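Local coordinates for Lin2111 protein (Listeria innocua, PDB 3EDP), which is of uncharacterised function but probably acts as a GntR-family transcription regulator, pairing a DNA-binding winged-helix region with a UTRA domain in a two-chain assembly, at residues 33-36 and 37-40; 166-170 and 171-175; 152-155 and 156-159. All blocks are in the same frame, centred on the assembly; numbering follows the deposited sequence.

Contact 1: 33-36 and 37-40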
HETATM    1  N   MSE A  33      -6.328  25.394 -20.790  1.00 60.46           N
HETATM    2  CA  MSE A  33      -6.140  26.590 -21.606  1.00 56.32           C
HETATM    3  C   MSE A  33      -7.252  26.708 -22.652  1.00 46.72           C
HETATM    4  O   MSE A  33      -8.031  25.768 -22.840  1.00 40.36           O
HETATM    5  CB  MSE A  33      -4.763  26.568 -22.277  1.00 53.84           C
HETATM    6  CG  MSE A  33      -4.578  25.435 -23.262  1.00 55.78           C
HETATM    7 SE   MSE A  33      -2.857  25.514 -24.170  0.60 52.49          SE
HETATM    8  CE  MSE A  33      -3.245  26.929 -25.452  1.00 53.12           C
ATOM      9  N   PRO A  34      -7.335  27.865 -23.335  1.00 45.43           N
ATOM     10  CA  PRO A  34      -8.373  28.040 -24.361  1.00 34.05           C
ATOM     11  C   PRO A  34      -8.283  26.935 -25.393  1.00 30.63           C
ATOM     12  O   PRO A  34      -7.175  26.530 -25.747  1.00 33.07           O
ATOM     13  CB  PRO A  34      -8.002  29.382 -25.003  1.00 38.55           C
ATOM     14  CG  PRO A  34      -7.250  30.114 -23.937  1.00 40.83           C
ATOM     15  CD  PRO A  34      -6.466  29.048 -23.222  1.00 43.71           C
ATOM     16  N   ASN A  35      -9.416  26.430 -25.863  1.00 30.10           N
ATOM     17  CA  ASN A  35      -9.352  25.397 -26.885  1.00 37.10           C
ATOM     18  C   ASN A  35      -8.994  26.011 -28.243  1.00 41.15           C
ATOM     19  O   ASN A  35      -8.789  27.234 -28.353  1.00 32.64           O
ATOM     20  CB  ASN A  35     -10.651  24.592 -26.943  1.00 40.82           C
ATOM     21  CG  ASN A  35     -11.756  25.310 -27.678  1.00 46.98           C
ATOM     22  OD1 ASN A  35     -11.898  26.531 -27.586  1.00 37.87           O
ATOM     23  ND2 ASN A  35     -12.562  24.546 -28.413  1.00 49.90           N
ATOM     24  N   GLU A  36      -8.914  25.184 -29.281  1.00 34.39           N
ATOM     25  CA  GLU A  36      -8.471  25.692 -30.576  1.00 35.96           C
ATOM     26  C   GLU A  36      -9.442  26.719 -31.169  1.00 39.56           C
ATOM     27  O   GLU A  36      -9.016  27.657 -31.841  1.00 30.05           O
ATOM     28  CB  GLU A  36      -8.166  24.555 -31.558  1.00 36.52           C
ATOM     29  CG  GLU A  36      -7.014  23.677 -31.085  1.00 47.79           C
ATOM     30  CD  GLU A  36      -6.655  22.562 -32.058  1.00 57.86           C
ATOM     31  OE1 GLU A  36      -6.604  22.813 -33.284  1.00 54.17           O
ATOM     32  OE2 GLU A  36      -6.409  21.431 -31.588  1.00 62.90           O
ATOM     33  N   THR A  37     -10.737  26.551 -30.909  1.00 32.02           N
ATOM     34  CA  THR A  37     -11.726  27.509 -31.404  1.00 28.27           C
ATOM     35  C   THR A  37     -11.543  28.880 -30.734  1.00 29.67           C
ATOM     36  O   THR A  37     -11.564  29.925 -31.402  1.00 32.57           O
ATOM     37  CB  THR A  37     -13.173  27.008 -31.213  1.00 32.57           C
ATOM     38  OG1 THR A  37     -13.362  25.793 -31.950  1.00 32.52           O
ATOM     39  CG2 THR A  37     -14.191  28.054 -31.701  1.00 27.76           C
ATOM     40  N   ALA A  38     -11.341  28.876 -29.422  1.00 27.27           N
ATOM     41  CA  ALA A  38     -11.123  30.124 -28.696  1.00 27.83           C
ATOM     42  C   ALA A  38      -9.849  30.795 -29.187  1.00 29.37           C
ATOM     43  O   ALA A  38      -9.782  32.025 -29.279  1.00 33.66           O
ATOM     44  CB  ALA A  38     -11.054  29.878 -27.181  1.00 27.18           C
ATOM     45  N   LEU A  39      -8.847  29.982 -29.519  1.00 25.86           N
ATOM     46  CA  LEU A  39      -7.589  30.481 -30.070  1.00 25.59           C
ATOM     47  C   LEU A  39      -7.809  31.188 -31.406  1.00 27.91           C
ATOM     48  O   LEU A  39      -7.184  32.212 -31.675  1.00 24.14           O
ATOM     49  CB  LEU A  39      -6.557  29.355 -30.218  1.00 23.55           C
ATOM     50  CG  LEU A  39      -5.924  28.836 -28.912  1.00 38.26           C
ATOM     51  CD1 LEU A  39      -5.030  27.607 -29.145  1.00 23.57           C
ATOM     52  CD2 LEU A  39      -5.145  29.929 -28.212  1.00 30.19           C
ATOM     53  N   GLN A  40      -8.700  30.648 -32.235  1.00 23.16           N
ATOM     54  CA  GLN A  40      -9.056  31.298 -33.496  1.00 24.67           C
ATOM     55  C   GLN A  40      -9.571  32.713 -33.247  1.00 23.04           C
ATOM     56  O   GLN A  40      -9.230  33.642 -33.973  1.00 28.69           O
ATOM     57  CB  GLN A  40     -10.107  30.501 -34.260  1.00 22.51           C
ATOM     58  CG  GLN A  40      -9.605  29.187 -34.837  1.00 33.03           C
ATOM     59  CD  GLN A  40     -10.743  28.332 -35.362  1.00 39.17           C
ATOM     60  OE1 GLN A  40     -11.618  28.816 -36.075  1.00 41.52           O
ATOM     61  NE2 GLN A  40     -10.742  27.060 -35.000  1.00 28.45           N
TER
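Asn35 is the N-cap of helix 36-42: its OD1 accepts from Ala38 N at 3.0 Å with an N-H...O angle of 160°. The donor stands 43° above the plane of the side-chain carbonyl, and chi1 of 79°, which folds CG back between the backbone N and carbonyl carbon, brings OD1 over this first turn. ND2 lies alongside Thr37, 3.8 Å from its CB. Main-chain bonds begin the helix, Leu39 N to Asn35 O and Gln40 N to Glu36 O, both at 3.0 Å.

Apolar contacts reach across the cap, from Met33 and Pro34 to Ala38 and Leu39. Pro34 CB meets Ala38 CB at 3.8 Å and Leu39 CD2 at 4.3 Å, the latter pairing the residues flanking the cap as in a hydrophobic staple. The selenomethionine Met33 crosses Leu39 at about a right angle, with CE 4.2 Å from Leu39 CD1. Glu36 OE2 forms a salt bridge with Arg65, and both Glu36 and Leu39 pack on Ile50 and Leu71.

Chemically, a one-sided cap is implied: Ala38 has no polar side chain to answer Asn35, so the amide oxygen satisfies an early N-H while apolar groups fasten the incoming loop to the helix.

Contact 2: 166-170 and 171-175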
ATOM      1  N   LEU A 166      -0.616  11.456  -2.147  1.00 24.48           N
ATOM      2  CA  LEU A 166      -0.786  11.938  -3.521  1.00 21.52           C
ATOM      3  C   LEU A 166      -1.960  11.234  -4.214  1.00 29.28           C
ATOM      4  O   LEU A 166      -2.795  11.874  -4.857  1.00 29.74           O
ATOM      5  CB  LEU A 166       0.499  11.734  -4.338  1.00 22.92           C
ATOM      6  CG  LEU A 166       0.398  12.092  -5.830  1.00 26.64           C
ATOM      7  CD1 LEU A 166       0.076  13.559  -5.989  1.00 31.09           C
ATOM      8  CD2 LEU A 166       1.674  11.749  -6.591  1.00 25.58           C
ATOM      9  N   VAL A 167      -2.019   9.912  -4.077  1.00 27.06           N
ATOM     10  CA  VAL A 167      -3.075   9.129  -4.716  1.00 33.38           C
ATOM     11  C   VAL A 167      -4.448   9.491  -4.152  1.00 31.62           C
ATOM     12  O   VAL A 167      -5.464   9.420  -4.841  1.00 30.64           O
ATOM     13  CB  VAL A 167      -2.837   7.615  -4.565  1.00 31.57           C
ATOM     14  CG1 VAL A 167      -4.057   6.849  -5.018  1.00 35.50           C
ATOM     15  CG2 VAL A 167      -1.615   7.188  -5.367  1.00 27.53           C
ATOM     16  N   ASN A 168      -4.456   9.908  -2.896  1.00 26.65           N
ATOM     17  CA  ASN A 168      -5.686  10.266  -2.208  1.00 35.61           C
ATOM     18  C   ASN A 168      -6.133  11.694  -2.513  1.00 36.88           C
ATOM     19  O   ASN A 168      -7.193  12.128  -2.068  1.00 39.68           O
ATOM     20  CB  ASN A 168      -5.469  10.116  -0.705  1.00 39.79           C
ATOM     21  CG  ASN A 168      -6.747   9.956   0.047  1.00 47.88           C
ATOM     22  OD1 ASN A 168      -6.946  10.575   1.089  1.00 61.15           O
ATOM     23  ND2 ASN A 168      -7.634   9.126  -0.474  1.00 43.07           N
ATOM     24  N   SER A 169      -5.327  12.425  -3.275  1.00 33.92           N
ATOM     25  CA  SER A 169      -5.517  13.868  -3.398  1.00 31.16           C
ATOM     26  C   SER A 169      -6.385  14.317  -4.588  1.00 33.95           C
ATOM     27  O   SER A 169      -6.597  15.510  -4.791  1.00 28.90           O
ATOM     28  CB  SER A 169      -4.150  14.568  -3.462  1.00 28.18           C
ATOM     29  OG  SER A 169      -3.633  14.527  -4.779  1.00 34.98           O
ATOM     30  N   GLY A 170      -6.873  13.373  -5.382  1.00 36.50           N
ATOM     31  CA  GLY A 170      -7.684  13.719  -6.537  1.00 32.67           C
ATOM     32  C   GLY A 170      -9.179  13.684  -6.252  1.00 38.18           C
ATOM     33  O   GLY A 170      -9.621  13.922  -5.128  1.00 31.12           O
ATOM     34  N   LYS A 171      -9.956  13.384  -7.288  1.00 35.16           N
ATOM     35  CA  LYS A 171     -11.416  13.354  -7.211  1.00 34.94           C
ATOM     36  C   LYS A 171     -11.957  12.343  -6.189  1.00 39.36           C
ATOM     37  O   LYS A 171     -12.894  12.637  -5.457  1.00 36.17           O
ATOM     38  CB  LYS A 171     -11.975  13.036  -8.601  1.00 40.35           C
ATOM     39  CG  LYS A 171     -13.462  13.258  -8.782  1.00 49.98           C
ATOM     40  CD  LYS A 171     -13.830  13.129 -10.258  1.00 55.43           C
ATOM     41  CE  LYS A 171     -15.335  13.109 -10.465  1.00 61.42           C
ATOM     42  NZ  LYS A 171     -15.680  12.809 -11.882  1.00 68.41           N
ATOM     43  N   TYR A 172     -11.359  11.155  -6.147  1.00 31.23           N
ATOM     44  CA  TYR A 172     -11.863  10.067  -5.321  1.00 34.33           C
ATOM     45  C   TYR A 172     -10.936   9.739  -4.162  1.00 37.38           C
ATOM     46  O   TYR A 172      -9.750  10.040  -4.192  1.00 39.84           O
ATOM     47  CB  TYR A 172     -12.083   8.812  -6.164  1.00 35.36           C
ATOM     48  CG  TYR A 172     -13.128   8.976  -7.233  1.00 40.21           C
ATOM     49  CD1 TYR A 172     -14.475   8.803  -6.946  1.00 51.19           C
ATOM     50  CD2 TYR A 172     -12.769   9.308  -8.535  1.00 42.23           C
ATOM     51  CE1 TYR A 172     -15.440   8.959  -7.930  1.00 55.76           C
ATOM     52  CE2 TYR A 172     -13.724   9.465  -9.524  1.00 44.28           C
ATOM     53  CZ  TYR A 172     -15.057   9.289  -9.216  1.00 55.53           C
ATOM     54  OH  TYR A 172     -16.007   9.444 -10.200  1.00 65.03           O
ATOM     55  N   LYS A 173     -11.495   9.111  -3.137  1.00 38.46           N
ATOM     56  CA  LYS A 173     -10.725   8.731  -1.960  1.00 41.83           C
ATOM     57  C   LYS A 173     -10.140   7.334  -2.165  1.00 32.45           C
ATOM     58  O   LYS A 173     -10.772   6.470  -2.776  1.00 30.19           O
ATOM     59  CB  LYS A 173     -11.622   8.807  -0.714  1.00 47.08           C
ATOM     60  CG  LYS A 173     -11.190   7.948   0.463  1.00 65.41           C
ATOM     61  CD  LYS A 173      -9.924   8.472   1.126  1.00 73.95           C
ATOM     62  CE  LYS A 173      -9.411   7.504   2.191  1.00 70.98           C
ATOM     63  NZ  LYS A 173      -7.940   7.618   2.404  1.00 64.10           N
ATOM     64  N   LEU A 174      -8.915   7.127  -1.702  1.00 33.12           N
ATOM     65  CA  LEU A 174      -8.306   5.805  -1.741  1.00 33.12           C
ATOM     66  C   LEU A 174      -9.092   4.867  -0.828  1.00 32.04           C
ATOM     67  O   LEU A 174      -9.412   5.225   0.302  1.00 29.51           O
ATOM     68  CB  LEU A 174      -6.853   5.870  -1.280  1.00 33.82           C
ATOM     69  CG  LEU A 174      -6.169   4.512  -1.135  1.00 34.86           C
ATOM     70  CD1 LEU A 174      -6.240   3.740  -2.445  1.00 29.83           C
ATOM     71  CD2 LEU A 174      -4.728   4.693  -0.692  1.00 41.37           C
ATOM     72  N   PHE A 175      -9.398   3.670  -1.316  1.00 27.92           N
ATOM     73  CA  PHE A 175     -10.166   2.703  -0.530  1.00 31.42           C
ATOM     74  C   PHE A 175      -9.459   1.358  -0.395  1.00 26.89           C
ATOM     75  O   PHE A 175      -9.494   0.737   0.663  1.00 32.91           O
ATOM     76  CB  PHE A 175     -11.550   2.489  -1.147  1.00 37.56           C
ATOM     77  CG  PHE A 175     -12.327   1.363  -0.515  1.00 34.95           C
ATOM     78  CD1 PHE A 175     -12.830   1.489   0.769  1.00 31.67           C
ATOM     79  CD2 PHE A 175     -12.545   0.178  -1.201  1.00 32.26           C
ATOM     80  CE1 PHE A 175     -13.538   0.448   1.357  1.00 39.16           C
ATOM     81  CE2 PHE A 175     -13.265  -0.866  -0.616  1.00 29.62           C
ATOM     82  CZ  PHE A 175     -13.753  -0.729   0.656  1.00 33.10           C
TER
HETATM   83  O   HOH W   1      -7.656  10.757  -5.578  1.00 29.40           O
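Asn168 spans the turn to Lys173 and Leu174, and the two ends of the loop approach closely there, with Asn168 CA and Leu174 CA 5.2 Å apart. With CG anti to the backbone N (chi1 -159°), the Asn168 amide is carried toward the main chain of Leu174 and obliquely across the bent side chain of Lys173. The modelled orientation of that amide is doubtful, so its individual polar contacts carry little weight.

Gly170 is the second main element, and it works through its backbone. Its N donates to a water at 2.7 Å. The same water donates to Val167 O at 2.7 Å and to Tyr172 O at 2.6 Å, so one molecule joins the helix end, the turn and the outgoing chain. Val167 O also receives the hydroxyl of Tyr150. Ser169, just before the glycine, gives two donors to Leu166 O: OG at 2.8 Å and the backbone N at 3.0 Å.

Lys171, the third, meets Gly170 through its CB, 3.7 Å from Gly170 C, and its chain is extended beyond CG. That CG sits 3.8 Å above one face of the Tyr172 ring, offset toward the rim. Val167 and Leu174 both pack on Phe209 of strand 201-211. At the far end Phe175 O accepts from Asn162 of the second subunit. This is the connection from helix 163-167 to strand 176-185, which is outermost within this chain in the antiparallel sheet of the UTRA domain, with a water bridging its backbone.

Contact 3: 152-155 and 156-159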
ATOM      1  N   ASP A 152      -7.936  18.791 -10.901  1.00 53.82           N
ATOM      2  CA  ASP A 152      -7.679  20.105 -10.315  1.00 63.89           C
ATOM      3  C   ASP A 152      -6.240  20.330  -9.853  1.00 58.77           C
ATOM      4  O   ASP A 152      -5.888  21.426  -9.414  1.00 60.68           O
ATOM      5  CB  ASP A 152      -8.657  20.365  -9.164  1.00 68.04           C
ATOM      6  CG  ASP A 152     -10.106  20.365  -9.621  1.00 73.07           C
ATOM      7  OD1 ASP A 152     -10.399  20.981 -10.670  1.00 79.31           O
ATOM      8  OD2 ASP A 152     -10.950  19.749  -8.934  1.00 73.50           O
ATOM      9  N   LEU A 153      -5.409  19.301  -9.955  1.00 48.26           N
ATOM     10  CA  LEU A 153      -4.025  19.411  -9.515  1.00 44.03           C
ATOM     11  C   LEU A 153      -3.176  20.230 -10.486  1.00 45.74           C
ATOM     12  O   LEU A 153      -3.162  19.960 -11.683  1.00 49.64           O
ATOM     13  CB  LEU A 153      -3.408  18.019  -9.353  1.00 43.47           C
ATOM     14  CG  LEU A 153      -3.708  17.246  -8.067  1.00 42.68           C
ATOM     15  CD1 LEU A 153      -5.190  16.956  -7.945  1.00 43.59           C
ATOM     16  CD2 LEU A 153      -2.903  15.954  -8.036  1.00 41.37           C
ATOM     17  N   GLN A 154      -2.472  21.230  -9.967  1.00 39.90           N
ATOM     18  CA  GLN A 154      -1.425  21.896 -10.736  1.00 41.41           C
ATOM     19  C   GLN A 154      -0.107  21.160 -10.499  1.00 39.82           C
ATOM     20  O   GLN A 154      -0.045  20.262  -9.655  1.00 37.61           O
ATOM     21  CB  GLN A 154      -1.304  23.363 -10.331  1.00 45.53           C
ATOM     22  CG  GLN A 154      -2.606  24.129 -10.493  1.00 59.15           C
ATOM     23  CD  GLN A 154      -2.545  25.523  -9.908  1.00 71.28           C
ATOM     24  OE1 GLN A 154      -1.469  26.116  -9.790  1.00 77.15           O
ATOM     25  NE2 GLN A 154      -3.704  26.058  -9.537  1.00 71.45           N
ATOM     26  N   ALA A 155       0.935  21.535 -11.238  1.00 31.41           N
ATOM     27  CA  ALA A 155       2.237  20.877 -11.142  1.00 43.40           C
ATOM     28  C   ALA A 155       2.745  20.759  -9.702  1.00 46.82           C
ATOM     29  O   ALA A 155       3.188  19.691  -9.279  1.00 47.68           O
ATOM     30  CB  ALA A 155       3.265  21.594 -12.013  1.00 44.70           C
ATOM     31  N   LYS A 156       2.672  21.860  -8.959  1.00 41.56           N
ATOM     32  CA  LYS A 156       3.176  21.909  -7.591  1.00 44.97           C
ATOM     33  C   LYS A 156       2.377  21.042  -6.611  1.00 49.61           C
ATOM     34  O   LYS A 156       2.804  20.828  -5.478  1.00 49.17           O
ATOM     35  CB  LYS A 156       3.203  23.354  -7.095  1.00 39.38           C
ATOM     36  CG  LYS A 156       1.898  24.096  -7.291  1.00 58.23           C
ATOM     37  CD  LYS A 156       2.095  25.599  -7.105  1.00 67.94           C
ATOM     38  CE  LYS A 156       0.850  26.384  -7.489  1.00 75.77           C
ATOM     39  NZ  LYS A 156      -0.319  26.020  -6.644  1.00 81.79           N
ATOM     40  N   ASP A 157       1.213  20.561  -7.040  1.00 37.49           N
ATOM     41  CA  ASP A 157       0.385  19.721  -6.187  1.00 41.20           C
ATOM     42  C   ASP A 157       0.812  18.261  -6.236  1.00 39.90           C
ATOM     43  O   ASP A 157       0.415  17.470  -5.388  1.00 39.92           O
ATOM     44  CB  ASP A 157      -1.085  19.855  -6.584  1.00 38.21           C
ATOM     45  CG  ASP A 157      -1.621  21.253  -6.345  1.00 48.66           C
ATOM     46  OD1 ASP A 157      -1.391  21.781  -5.236  1.00 43.40           O
ATOM     47  OD2 ASP A 157      -2.237  21.824  -7.275  1.00 48.09           O
ATOM     48  N   PHE A 158       1.615  17.905  -7.233  1.00 30.85           N
ATOM     49  CA  PHE A 158       2.048  16.520  -7.371  1.00 34.69           C
ATOM     50  C   PHE A 158       3.235  16.225  -6.459  1.00 39.21           C
ATOM     51  O   PHE A 158       4.318  15.830  -6.913  1.00 38.41           O
ATOM     52  CB  PHE A 158       2.355  16.182  -8.835  1.00 33.41           C
ATOM     53  CG  PHE A 158       1.136  16.153  -9.709  1.00 38.74           C
ATOM     54  CD1 PHE A 158       0.489  14.958  -9.983  1.00 37.19           C
ATOM     55  CD2 PHE A 158       0.617  17.326 -10.236  1.00 35.71           C
ATOM     56  CE1 PHE A 158      -0.646  14.937 -10.779  1.00 42.01           C
ATOM     57  CE2 PHE A 158      -0.509  17.307 -11.034  1.00 38.73           C
ATOM     58  CZ  PHE A 158      -1.144  16.115 -11.302  1.00 43.41           C
ATOM     59  N   GLN A 159       3.026  16.437  -5.163  1.00 31.04           N
ATOM     60  CA  GLN A 159       4.055  16.140  -4.174  1.00 32.81           C
ATOM     61  C   GLN A 159       4.246  14.636  -4.097  1.00 32.23           C
ATOM     62  O   GLN A 159       3.270  13.889  -3.997  1.00 37.36           O
ATOM     63  CB  GLN A 159       3.674  16.716  -2.808  1.00 31.36           C
ATOM     64  CG  GLN A 159       3.354  18.209  -2.864  1.00 39.24           C
ATOM     65  CD  GLN A 159       3.145  18.823  -1.485  1.00 51.12           C
ATOM     66  OE1 GLN A 159       2.763  18.137  -0.532  1.00 51.68           O
ATOM     67  NE2 GLN A 159       3.395  20.120  -1.374  1.00 59.06           N
TER
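Leu153 and Phe158 meet at about a right angle across a short 3-10 turn that runs into an inverse gamma turn centred on Phe158. Leu153 CD2 lies over one face of the ring, 3.8 Å from its centroid and 17° off the normal, which meets the definition of a CH-pi contact. Nearer the backbone, Leu153 CB comes within 3.4 Å of Phe158 CE2. The ring edge faces the main chain of the turn, with Ala155 O near its plane. Phe104 and Tyr126 also meet this ring, at steep interplanar angles, so the aromatic group joins the turn to the sheet.

The Asp157 carboxylate and the Gln154 amide have their planes 68° apart. With CG beside its own backbone N (chi1 -65°), Asp157 reaches back so that the anti lone pair of OD2 accepts from Gln154 N at 2.8 Å. Asp157 N in turn donates to Gln154 O at 2.9 Å, making the pairing reciprocal, and Phe158 N donates to Ala155 O at 3.1 Å. Both of these donors stand well above the carbonyl planes, consistent with the tight turn.

Gln154 and Lys156 run side by side, pointing the same way, and Gln154 OE1 accepts from Lys28. Within the turn, Gln154 OE1 lies 3.3 Å from Lys156 CE.

Overall arrangement
From the N terminus, contact 1 comes first, joining the loop after helix 10-23 to helix 36-42 in the GntR-family region. Contact 3 follows, curling the loop between strand 137-146 and helix 163-167. Contact 2 then turns the chain from that helix toward strand 176-185. Contact 1 caps a helix, whereas contacts 3 and 2 close local turns; they follow in series, and none nests in or crosses another. Contacts 2 and 3 touch in the UTRA region, where Leu166 CB packs 3.5 Å from Gln159 O and Ser169 OG lies 3.6 Å from Leu153 CD2. Contact 1 stands apart, its centre about 23 Å from that of contact 3.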